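Xylose isomerase domain protein (Alicyclobacillus acidocaldarius subsp. acidocaldarius, PDB 3U0H) probably acts as an isomerase built on a xylose isomerase-like TIM barrel, although its substrate and reaction are not established. Local coordinates at residues R81-L86 with I124-V129; P107-D110 with R115-S118; E130-G135 with A171-A176. All blocks are in the same frame, centred on the assembly; numbering follows the deposited sequence.

Interaction 1: residues R81-L86 with I124-V129; sequences RELSLL and IRQVAV
Leu-83 turns its two methyls onto helix 113-131, one against Val-127 and the other against Gln-126, where the chains approach to 6.8 Å between CA of Leu-83 and CA of Val-127. Its CD1 lies 3.7 Å from Val-127 CG2 and close to the CA of the same residue, while CD2 meets Gln-126 CB at 3.9 Å. With CG swung opposite the backbone N (chi1 -180°), the isobutyl group reaches out from helix 76-84 toward the neighbouring one. Gln-126 takes part through its aliphatic root, and its OE1 is hydrogen-bonded to Arg-122 one turn earlier. Three residues on, Leu-86 opens helix 86-95; its N bonds to Leu-83 O at 3.1 Å, and both leucines point CB toward helix 113-131. Leu-86 CD2 comes to 3.7 Å from Val-127 CG1, the two side chains meeting nearly at right angles. The fork of Val-127 thus serves both leucines, one methyl each, at the junction of two consecutive helices. Loop residues Leu-68 and Pro-69 pack on Val-127 and Leu-86; all three aliphatic side chains are buried. Such apolar contact between neighbouring helices is characteristic of the outer helical layer of a TIM barrel.

Interaction 2: residues P107-D110 with R115-S118; sequences PSMD and RYIS
Ser-108 OG, gripped by Leu-148 O and Arg-151 N, fixes the short strand 108-109 from its far side, while the next residue, Met-109, lays its side chain over the ring of Tyr-116. Met-109, modelled as selenomethionine, approaches face-on: CG stands 3.8 Å from the centroid of the Tyr-116 ring and only 6° off its normal, a CH-pi contact centred on the ring. SE follows at 4.5 Å from the same centroid, 25° off the normal, adding a Met-aromatic contact. CB sits over the outer part of the ring, 4.0 Å from Tyr-116 CE2, and CE passes beyond the ring edge, 4.0 Å from Tyr-116 CD1. The bend at chi2 (-75°) folds the chain along the face, and CE continues to Ile-117 CG1 at 4.3 Å. All three touching residues are buried. Tyr-116 also meets Tyr-73 from a loop, and Ile-117 packs on Pro-113 of the second subunit, to which Arg-115 adds a salt bridge with its Asp-161. Strand 108-109 pairs antiparallel with strand 153-154, beyond the ends of strands 100-104 and 137-141, and through Met-109 it ties this small sheet to the first turns of helix 113-131.

Interaction 3: residues E130-G135 with A171-A176; sequences ELLPLG and APNVGA
Leu-132, at the start of the 3-10 segment 132-134, and Asn-173, within a type I turn from Ala-171 to Val-174, bring their CA atoms to 7.3 Å. Leu-132 CD2 stands almost straight above the carboxamide carbon of Asn-173, 3.4 Å from its CG, and is also 3.4 Å from Asn-173 OD1 and 3.6 Å from Asn-173 ND2, a methyl laid on the flat amide. Leu-132 CD2 also reaches Pro-172 CG at 4.3 Å, and Leu-131 CB approaches Asn-173 ND2 at 4.2 Å. The contact lies where two barrel strands begin: the chain leaves helix 113-131 for strand 137-141, and the turn feeds the adjacent parallel strand 174-179. This is the end of a TIM barrel remote from the C-terminal strand ends that carry the active site in this fold. Asn-173 CG lies between its backbone N and carbonyl carbon (chi1 59°), from where ND2 bridges Ala-128 O and Met-136 O, tying the last turns of the helix to the residue leading into the strand. Replacing the amide by the methyl of an alanine here removes both N-H donors and is likely to leave Ala-128 O and Met-136 O without this mate, the helix end and strand entry less firmly joined. Asn-173 OD1, in contrast, is buried without a polar partner in the model. Leu-132 of the third subunit packs on Leu-132, Pro-172 and Asn-173.

In the fold
All three interactions draw on helix 113-131: interaction 2 on its early turns, interaction 1 further on, interaction 3 at its end. Along the chain, interaction 2 falls between the two segments of interaction 1, and interaction 3 follows both. The centres of interactions 1 and 3 are about 11 Å apart and the two touch: Ala-128 CB packs on Ala-171 CB and Val-174 CG2, and Leu-83 CD1 on Glu-130 CG. Interaction 2 stands apart, its centre about 20 Å from that of interaction 1 and 23 Å from that of interaction 3. The helix thus connects a small sheet, the junction of helices 76-84 and 86-95 and the starts of barrel strands, with subunit interfaces near both ends.

Interaction 1: residues R81-L86 with I124-V129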
ATOM      1  N   ARG A  81     -11.432   8.718 -16.353  1.00 25.24           N
ATOM      2  CA  ARG A  81     -12.439   7.985 -17.088  0.50 26.57           C
ATOM      3  C   ARG A  81     -11.769   6.864 -17.872  1.00 26.19           C
ATOM      4  O   ARG A  81     -12.157   5.719 -17.833  1.00 26.88           O
ATOM      5  CB  ARG A  81     -13.166   8.978 -18.014  0.50 28.14           C
ATOM      6  CG  ARG A  81     -14.333   8.428 -18.838  0.50 29.55           C
ATOM      7  CD  ARG A  81     -14.997   9.541 -19.661  0.50 29.05           C
ATOM      8  NE  ARG A  81     -15.165  10.766 -18.869  0.50 30.50           N
ATOM      9  CZ  ARG A  81     -14.904  11.998 -19.317  0.50 29.70           C
ATOM     10  NH1 ARG A  81     -14.462  12.209 -20.568  0.50 27.47           N
ATOM     11  NH2 ARG A  81     -15.061  13.015 -18.494  0.50 29.81           N
ATOM     12  N   GLU A  82     -10.722   7.224 -18.597  1.00 25.32           N
ATOM     13  CA  GLU A  82      -9.998   6.222 -19.386  1.00 24.40           C
ATOM     14  C   GLU A  82      -9.302   5.185 -18.489  1.00 24.06           C
ATOM     15  O   GLU A  82      -9.163   3.989 -18.877  1.00 21.73           O
ATOM     16  CB  GLU A  82      -9.018   6.904 -20.328  1.00 27.60           C
ATOM     17  CG  GLU A  82      -9.704   7.810 -21.358  1.00 26.60           C
ATOM     18  CD  GLU A  82     -10.649   7.010 -22.228  1.00 30.87           C
ATOM     19  OE1 GLU A  82     -10.236   5.920 -22.688  1.00 31.09           O
ATOM     20  OE2 GLU A  82     -11.825   7.438 -22.410  1.00 32.96           O
ATOM     21  N   LEU A  83      -8.941   5.591 -17.265  1.00 22.31           N
ATOM     22  CA  LEU A  83      -8.336   4.656 -16.314  1.00 22.30           C
ATOM     23  C   LEU A  83      -9.360   3.629 -15.824  1.00 21.94           C
ATOM     24  O   LEU A  83      -9.049   2.454 -15.604  1.00 23.15           O
ATOM     25  CB  LEU A  83      -7.703   5.405 -15.147  1.00 21.88           C
ATOM     26  CG  LEU A  83      -7.033   4.543 -14.086  1.00 20.63           C
ATOM     27  CD1 LEU A  83      -5.748   3.944 -14.641  1.00 20.47           C
ATOM     28  CD2 LEU A  83      -6.787   5.406 -12.830  1.00 20.55           C
ATOM     29  N   SER A  84     -10.601   4.042 -15.740  1.00 23.10           N
ATOM     30  CA  SER A  84     -11.660   3.128 -15.332  1.00 24.28           C
ATOM     31  C   SER A  84     -11.979   2.102 -16.337  1.00 22.34           C
ATOM     32  O   SER A  84     -12.501   1.039 -16.017  1.00 21.50           O
ATOM     33  CB  SER A  84     -12.929   3.895 -15.059  1.00 28.88           C
ATOM     34  OG  SER A  84     -12.828   4.305 -13.711  1.00 40.92           O
ATOM     35  N   LEU A  85     -11.722   2.446 -17.575  1.00 22.50           N
ATOM     36  CA  LEU A  85     -11.979   1.574 -18.664  1.00 21.64           C
ATOM     37  C   LEU A  85     -10.785   0.659 -18.913  1.00 23.30           C
ATOM     38  O   LEU A  85     -10.909  -0.275 -19.707  1.00 24.61           O
ATOM     39  CB  LEU A  85     -12.306   2.414 -19.900  1.00 21.65           C
ATOM     40  CG  LEU A  85     -13.574   3.279 -19.937  1.00 24.29           C
ATOM     41  CD1 LEU A  85     -13.647   4.171 -21.205  1.00 23.14           C
ATOM     42  CD2 LEU A  85     -14.848   2.403 -19.791  1.00 21.26           C
ATOM     43  N   LEU A  86      -9.632   0.883 -18.250  1.00 21.79           N
ATOM     44  CA  LEU A  86      -8.426   0.118 -18.607  1.00 20.73           C
ATOM     45  C   LEU A  86      -8.482  -1.380 -18.272  1.00 21.11           C
ATOM     46  O   LEU A  86      -8.071  -2.222 -19.068  1.00 21.11           O
ATOM     47  CB  LEU A  86      -7.187   0.772 -17.998  1.00 20.79           C
ATOM     48  CG  LEU A  86      -5.894  -0.035 -17.929  1.00 20.23           C
ATOM     49  CD1 LEU A  86      -5.451  -0.371 -19.354  1.00 19.60           C
ATOM     50  CD2 LEU A  86      -4.814   0.690 -17.153  1.00 17.47           C
ATOM     51  N   ILE A 124       0.945   6.963 -13.727  1.00 18.30           N
ATOM     52  CA  ILE A 124       1.573   5.701 -14.102  1.00 18.23           C
ATOM     53  C   ILE A 124       1.411   4.708 -12.972  1.00 18.24           C
ATOM     54  O   ILE A 124       1.164   3.531 -13.219  1.00 19.56           O
ATOM     55  CB  ILE A 124       3.080   5.879 -14.461  1.00 18.11           C
ATOM     56  CG1 ILE A 124       3.208   6.711 -15.772  1.00 18.03           C
ATOM     57  CG2 ILE A 124       3.752   4.517 -14.656  1.00 16.47           C
ATOM     58  CD1 ILE A 124       4.616   6.991 -16.295  1.00 15.54           C
ATOM     59  N   ARG A 125       1.526   5.194 -11.736  1.00 18.69           N
ATOM     60  CA  ARG A 125       1.309   4.400 -10.526  1.00 16.68           C
ATOM     61  C   ARG A 125      -0.136   3.888 -10.531  1.00 17.25           C
ATOM     62  O   ARG A 125      -0.399   2.695 -10.285  1.00 17.46           O
ATOM     63  CB  ARG A 125       1.579   5.261  -9.283  1.00 16.10           C
ATOM     64  CG  ARG A 125       1.297   4.586  -7.965  1.00 17.50           C
ATOM     65  CD  ARG A 125       1.282   5.625  -6.805  1.00 18.74           C
ATOM     66  NE  ARG A 125       2.469   6.452  -6.878  1.00 20.32           N
ATOM     67  CZ  ARG A 125       2.624   7.734  -6.521  1.00 20.38           C
ATOM     68  NH1 ARG A 125       1.663   8.438  -5.977  1.00 17.32           N
ATOM     69  NH2 ARG A 125       3.833   8.293  -6.738  1.00 20.85           N
ATOM     70  N   GLN A 126      -1.078   4.806 -10.743  1.00 17.66           N
ATOM     71  CA  GLN A 126      -2.503   4.440 -10.841  1.00 18.10           C
ATOM     72  C   GLN A 126      -2.715   3.400 -11.957  1.00 18.37           C
ATOM     73  O   GLN A 126      -3.436   2.440 -11.779  1.00 19.93           O
ATOM     74  CB  GLN A 126      -3.368   5.668 -11.033  1.00 18.79           C
ATOM     75  CG  GLN A 126      -3.523   6.544  -9.785  1.00 19.69           C
ATOM     76  CD  GLN A 126      -4.360   7.804 -10.046  1.00 20.32           C
ATOM     77  OE1 GLN A 126      -4.165   8.509 -11.023  1.00 21.23           O
ATOM     78  NE2 GLN A 126      -5.291   8.067  -9.181  1.00 20.23           N
ATOM     79  N   VAL A 127      -2.074   3.571 -13.093  1.00 19.17           N
ATOM     80  CA  VAL A 127      -2.210   2.600 -14.159  1.00 18.74           C
ATOM     81  C   VAL A 127      -1.665   1.249 -13.707  1.00 20.01           C
ATOM     82  O   VAL A 127      -2.345   0.230 -13.874  1.00 18.30           O
ATOM     83  CB  VAL A 127      -1.541   3.093 -15.423  1.00 19.06           C
ATOM     84  CG1 VAL A 127      -1.366   1.980 -16.475  1.00 18.34           C
ATOM     85  CG2 VAL A 127      -2.362   4.242 -16.009  1.00 19.17           C
ATOM     86  N   ALA A 128      -0.477   1.251 -13.105  1.00 19.55           N
ATOM     87  CA  ALA A 128       0.172   0.020 -12.697  1.00 19.61           C
ATOM     88  C   ALA A 128      -0.661  -0.696 -11.660  1.00 20.28           C
ATOM     89  O   ALA A 128      -0.795  -1.892 -11.697  1.00 21.09           O
ATOM     90  CB  ALA A 128       1.526   0.334 -12.098  1.00 19.39           C
ATOM     91  N   VAL A 129      -1.220   0.046 -10.727  1.00 20.41           N
ATOM     92  CA  VAL A 129      -2.103  -0.512  -9.722  1.00 21.03           C
ATOM     93  C   VAL A 129      -3.356  -1.167 -10.310  1.00 21.51           C
ATOM     94  O   VAL A 129      -3.723  -2.260  -9.858  1.00 23.17           O
ATOM     95  CB  VAL A 129      -2.499   0.530  -8.658  1.00 20.88           C
ATOM     96  CG1 VAL A 129      -3.651   0.024  -7.764  1.00 16.97           C
ATOM     97  CG2 VAL A 129      -1.263   0.908  -7.840  1.00 19.88           C
TER

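Interaction 2: residues P107-D110 with R115-S118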
ATOM      1  N   PRO A 107      11.599  12.513 -23.851  1.00 22.61           N
ATOM      2  CA  PRO A 107      12.933  12.859 -23.415  1.00 22.10           C
ATOM      3  C   PRO A 107      13.135  14.291 -22.977  1.00 20.86           C
ATOM      4  O   PRO A 107      14.072  14.558 -22.215  1.00 19.50           O
ATOM      5  CB  PRO A 107      13.767  12.632 -24.676  1.00 24.13           C
ATOM      6  CG  PRO A 107      12.937  11.822 -25.576  1.00 23.20           C
ATOM      7  CD  PRO A 107      11.556  12.229 -25.289  1.00 22.85           C
ATOM      8  N   SER A 108      12.327  15.213 -23.492  1.00 19.36           N
ATOM      9  CA  SER A 108      12.323  16.555 -22.964  1.00 20.01           C
ATOM     10  C   SER A 108      10.938  17.160 -23.068  1.00 21.22           C
ATOM     11  O   SER A 108      10.072  16.616 -23.782  1.00 21.00           O
ATOM     12  CB  SER A 108      13.359  17.427 -23.676  1.00 20.70           C
ATOM     13  OG  SER A 108      13.021  17.664 -25.039  1.00 19.52           O
HETATM   14  N   MSE A 109      10.706  18.250 -22.322  1.00 20.19           N
HETATM   15  CA  MSE A 109       9.383  18.902 -22.304  1.00 21.81           C
HETATM   16  C   MSE A 109       9.485  20.364 -21.955  1.00 22.60           C
HETATM   17  O   MSE A 109      10.464  20.787 -21.332  1.00 22.13           O
HETATM   18  CB  MSE A 109       8.445  18.246 -21.252  1.00 24.38           C
HETATM   19  CG  MSE A 109       8.719  18.627 -19.722  1.00 25.39           C
HETATM   20 SE   MSE A 109      10.333  17.704 -19.036  1.00 27.96          SE
HETATM   21  CE  MSE A 109      10.225  18.223 -17.155  1.00 22.09           C
ATOM     22  N   ASP A 110       8.449  21.122 -22.285  1.00 22.12           N
ATOM     23  CA  ASP A 110       8.427  22.534 -21.935  1.00 24.39           C
ATOM     24  C   ASP A 110       7.796  22.856 -20.584  1.00 25.17           C
ATOM     25  O   ASP A 110       8.019  23.930 -20.064  1.00 26.73           O
ATOM     26  CB  ASP A 110       7.725  23.364 -23.027  1.00 25.35           C
ATOM     27  CG  ASP A 110       8.603  23.595 -24.249  1.00 27.19           C
ATOM     28  OD1 ASP A 110       9.864  23.493 -24.140  1.00 25.62           O
ATOM     29  OD2 ASP A 110       8.025  23.928 -25.306  1.00 28.40           O
ATOM     30  N   ARG A 115       5.732  19.821 -11.645  1.00 20.17           N
ATOM     31  CA  ARG A 115       4.363  19.507 -12.089  1.00 21.29           C
ATOM     32  C   ARG A 115       4.336  18.302 -13.035  1.00 21.12           C
ATOM     33  O   ARG A 115       3.523  17.405 -12.899  1.00 19.23           O
ATOM     34  CB  ARG A 115       3.748  20.689 -12.860  1.00 24.58           C
ATOM     35  CG  ARG A 115       3.889  22.064 -12.163  1.00 31.49           C
ATOM     36  CD  ARG A 115       2.626  22.495 -11.452  1.00 35.53           C
ATOM     37  NE  ARG A 115       2.838  23.699 -10.649  1.00 40.59           N
ATOM     38  CZ  ARG A 115       1.957  24.691 -10.517  1.00 40.97           C
ATOM     39  NH1 ARG A 115       0.806  24.655 -11.156  1.00 44.26           N
ATOM     40  NH2 ARG A 115       2.233  25.732  -9.749  1.00 42.41           N
ATOM     41  N   TYR A 116       5.204  18.319 -14.013  1.00 18.96           N
ATOM     42  CA  TYR A 116       5.083  17.405 -15.111  1.00 20.39           C
ATOM     43  C   TYR A 116       5.431  16.025 -14.607  1.00 20.24           C
ATOM     44  O   TYR A 116       4.691  15.079 -14.805  1.00 20.87           O
ATOM     45  CB  TYR A 116       6.066  17.821 -16.192  1.00 19.89           C
ATOM     46  CG  TYR A 116       6.147  16.903 -17.342  1.00 21.13           C
ATOM     47  CD1 TYR A 116       7.043  15.879 -17.373  1.00 20.97           C
ATOM     48  CD2 TYR A 116       5.325  17.066 -18.443  1.00 23.05           C
ATOM     49  CE1 TYR A 116       7.133  15.040 -18.469  1.00 20.49           C
ATOM     50  CE2 TYR A 116       5.419  16.224 -19.548  1.00 22.06           C
ATOM     51  CZ  TYR A 116       6.345  15.219 -19.551  1.00 20.83           C
ATOM     52  OH  TYR A 116       6.425  14.348 -20.636  1.00 25.36           O
ATOM     53  N   ILE A 117       6.552  15.960 -13.905  1.00 19.37           N
ATOM     54  CA  ILE A 117       7.131  14.720 -13.408  1.00 18.90           C
ATOM     55  C   ILE A 117       6.279  14.149 -12.293  1.00 18.61           C
ATOM     56  O   ILE A 117       6.057  12.950 -12.278  1.00 17.42           O
ATOM     57  CB  ILE A 117       8.595  14.882 -12.884  1.00 17.61           C
ATOM     58  CG1 ILE A 117       9.492  15.367 -14.021  1.00 18.12           C
ATOM     59  CG2 ILE A 117       9.151  13.595 -12.355  1.00 18.66           C
ATOM     60  CD1 ILE A 117      10.994  15.553 -13.707  1.00 18.40           C
ATOM     61  N   SER A 118       5.790  14.980 -11.381  1.00 18.19           N
ATOM     62  CA  SER A 118       4.993  14.468 -10.274  1.00 18.14           C
ATOM     63  C   SER A 118       3.639  13.875 -10.743  1.00 20.58           C
ATOM     64  O   SER A 118       3.244  12.774 -10.285  1.00 19.20           O
ATOM     65  CB  SER A 118       4.692  15.567  -9.273  1.00 18.94           C
ATOM     66  OG  SER A 118       5.865  16.150  -8.765  1.00 17.00           O
TER

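Interaction 3: residues E130-G135 with A171-A176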
ATOM      1  N   GLU A 130      -3.974  -0.596 -11.340  1.00 21.67           N
ATOM      2  CA  GLU A 130      -5.174  -1.228 -11.923  1.00 22.85           C
ATOM      3  C   GLU A 130      -4.764  -2.557 -12.525  1.00 21.85           C
ATOM      4  O   GLU A 130      -5.615  -3.436 -12.740  1.00 20.62           O
ATOM      5  CB  GLU A 130      -5.851  -0.376 -13.024  1.00 27.35           C
ATOM      6  CG  GLU A 130      -6.555   0.862 -12.501  1.00 30.48           C
ATOM      7  CD  GLU A 130      -7.587   0.484 -11.466  1.00 32.21           C
ATOM      8  OE1 GLU A 130      -8.363  -0.441 -11.749  1.00 36.43           O
ATOM      9  OE2 GLU A 130      -7.589   1.044 -10.359  1.00 36.17           O
ATOM     10  N   LEU A 131      -3.472  -2.727 -12.774  1.00 18.65           N
ATOM     11  CA  LEU A 131      -3.047  -3.945 -13.503  1.00 20.26           C
ATOM     12  C   LEU A 131      -2.522  -5.061 -12.581  1.00 19.14           C
ATOM     13  O   LEU A 131      -2.307  -6.187 -13.021  1.00 20.96           O
ATOM     14  CB  LEU A 131      -2.033  -3.597 -14.608  1.00 18.68           C
ATOM     15  CG  LEU A 131      -2.542  -2.745 -15.785  1.00 18.83           C
ATOM     16  CD1 LEU A 131      -1.317  -2.254 -16.568  1.00 19.16           C
ATOM     17  CD2 LEU A 131      -3.454  -3.525 -16.737  1.00 19.48           C
ATOM     18  N   LEU A 132      -2.336  -4.759 -11.301  1.00 17.84           N
ATOM     19  CA  LEU A 132      -1.826  -5.765 -10.369  1.00 18.26           C
ATOM     20  C   LEU A 132      -2.732  -6.997 -10.294  1.00 17.99           C
ATOM     21  O   LEU A 132      -2.194  -8.057 -10.260  1.00 18.75           O
ATOM     22  CB  LEU A 132      -1.583  -5.180  -8.960  1.00 19.13           C
ATOM     23  CG  LEU A 132      -0.452  -4.129  -8.870  1.00 21.23           C
ATOM     24  CD1 LEU A 132      -0.404  -3.354  -7.522  1.00 21.56           C
ATOM     25  CD2 LEU A 132       0.886  -4.830  -9.155  1.00 21.68           C
ATOM     26  N   PRO A 133      -4.106  -6.856 -10.332  1.00 19.19           N
ATOM     27  CA  PRO A 133      -4.932  -8.039 -10.222  1.00 19.12           C
ATOM     28  C   PRO A 133      -4.831  -8.980 -11.399  1.00 22.38           C
ATOM     29  O   PRO A 133      -5.206 -10.170 -11.259  1.00 21.17           O
ATOM     30  CB  PRO A 133      -6.349  -7.502 -10.133  1.00 20.81           C
ATOM     31  CG  PRO A 133      -6.233  -6.051  -9.749  1.00 20.35           C
ATOM     32  CD  PRO A 133      -4.911  -5.608 -10.275  1.00 18.83           C
ATOM     33  N   LEU A 134      -4.307  -8.474 -12.518  1.00 22.98           N
ATOM     34  CA  LEU A 134      -4.320  -9.200 -13.769  1.00 24.80           C
ATOM     35  C   LEU A 134      -2.983  -9.849 -13.973  1.00 25.97           C
ATOM     36  O   LEU A 134      -2.791 -10.597 -14.907  1.00 26.10           O
ATOM     37  CB  LEU A 134      -4.617  -8.234 -14.936  1.00 25.87           C
ATOM     38  CG  LEU A 134      -5.787  -7.251 -14.715  1.00 27.23           C
ATOM     39  CD1 LEU A 134      -5.964  -6.293 -15.906  1.00 25.64           C
ATOM     40  CD2 LEU A 134      -7.081  -8.019 -14.381  1.00 25.32           C
ATOM     41  N   GLY A 135      -2.042  -9.574 -13.089  1.00 26.16           N
ATOM     42  CA  GLY A 135      -0.704 -10.125 -13.274  1.00 26.86           C
ATOM     43  C   GLY A 135      -0.032  -9.530 -14.499  1.00 26.07           C
ATOM     44  O   GLY A 135       0.549 -10.230 -15.324  1.00 29.41           O
ATOM     45  N   ALA A 171       5.652   1.622  -7.824  1.00 25.87           N
ATOM     46  CA  ALA A 171       4.732   0.513  -8.088  1.00 25.02           C
ATOM     47  C   ALA A 171       5.618  -0.628  -8.421  1.00 25.33           C
ATOM     48  O   ALA A 171       6.564  -0.487  -9.217  1.00 32.50           O
ATOM     49  CB  ALA A 171       3.783   0.772  -9.263  1.00 23.43           C
ATOM     50  N   PRO A 172       5.306  -1.798  -7.879  1.00 25.13           N
ATOM     51  CA  PRO A 172       6.238  -2.937  -7.997  1.00 23.76           C
ATOM     52  C   PRO A 172       6.255  -3.612  -9.397  1.00 24.04           C
ATOM     53  O   PRO A 172       7.234  -4.245  -9.768  1.00 26.18           O
ATOM     54  CB  PRO A 172       5.720  -3.892  -6.930  1.00 25.65           C
ATOM     55  CG  PRO A 172       4.217  -3.593  -6.788  1.00 25.48           C
ATOM     56  CD  PRO A 172       4.007  -2.173  -7.266  1.00 25.52           C
ATOM     57  N   ASN A 173       5.233  -3.389 -10.211  1.00 22.98           N
ATOM     58  CA  ASN A 173       5.138  -4.022 -11.513  1.00 23.38           C
ATOM     59  C   ASN A 173       5.511  -3.124 -12.676  1.00 23.33           C
ATOM     60  O   ASN A 173       4.950  -3.331 -13.790  1.00 23.50           O
ATOM     61  CB  ASN A 173       3.703  -4.595 -11.783  1.00 24.13           C
ATOM     62  CG  ASN A 173       2.621  -3.535 -11.733  1.00 20.97           C
ATOM     63  OD1 ASN A 173       2.730  -2.593 -10.970  1.00 20.93           O
ATOM     64  ND2 ASN A 173       1.556  -3.712 -12.487  1.00 19.21           N
ATOM     65  N   VAL A 174       6.446  -2.184 -12.474  1.00 21.64           N
ATOM     66  CA  VAL A 174       6.850  -1.250 -13.547  1.00 21.28           C
ATOM     67  C   VAL A 174       8.281  -1.473 -13.940  1.00 23.27           C
ATOM     68  O   VAL A 174       9.158  -1.495 -13.089  1.00 22.34           O
ATOM     69  CB  VAL A 174       6.604   0.241 -13.197  1.00 20.82           C
ATOM     70  CG1 VAL A 174       7.016   1.195 -14.326  1.00 18.40           C
ATOM     71  CG2 VAL A 174       5.115   0.430 -12.929  1.00 19.45           C
ATOM     72  N   GLY A 175       8.495  -1.666 -15.256  1.00 22.68           N
ATOM     73  CA  GLY A 175       9.824  -1.913 -15.788  1.00 22.07           C
ATOM     74  C   GLY A 175      10.089  -1.166 -17.077  1.00 21.90           C
ATOM     75  O   GLY A 175       9.634  -0.054 -17.256  1.00 21.10           O
ATOM     76  N   ALA A 176      10.793  -1.815 -17.976  1.00 19.40           N
ATOM     77  CA  ALA A 176      11.232  -1.182 -19.165  1.00 22.04           C
ATOM     78  C   ALA A 176      10.719  -1.881 -20.437  1.00 20.33           C
ATOM     79  O   ALA A 176      10.632  -3.109 -20.533  1.00 20.41           O
ATOM     80  CB  ALA A 176      12.793  -1.088 -19.151  1.00 19.96           C
TER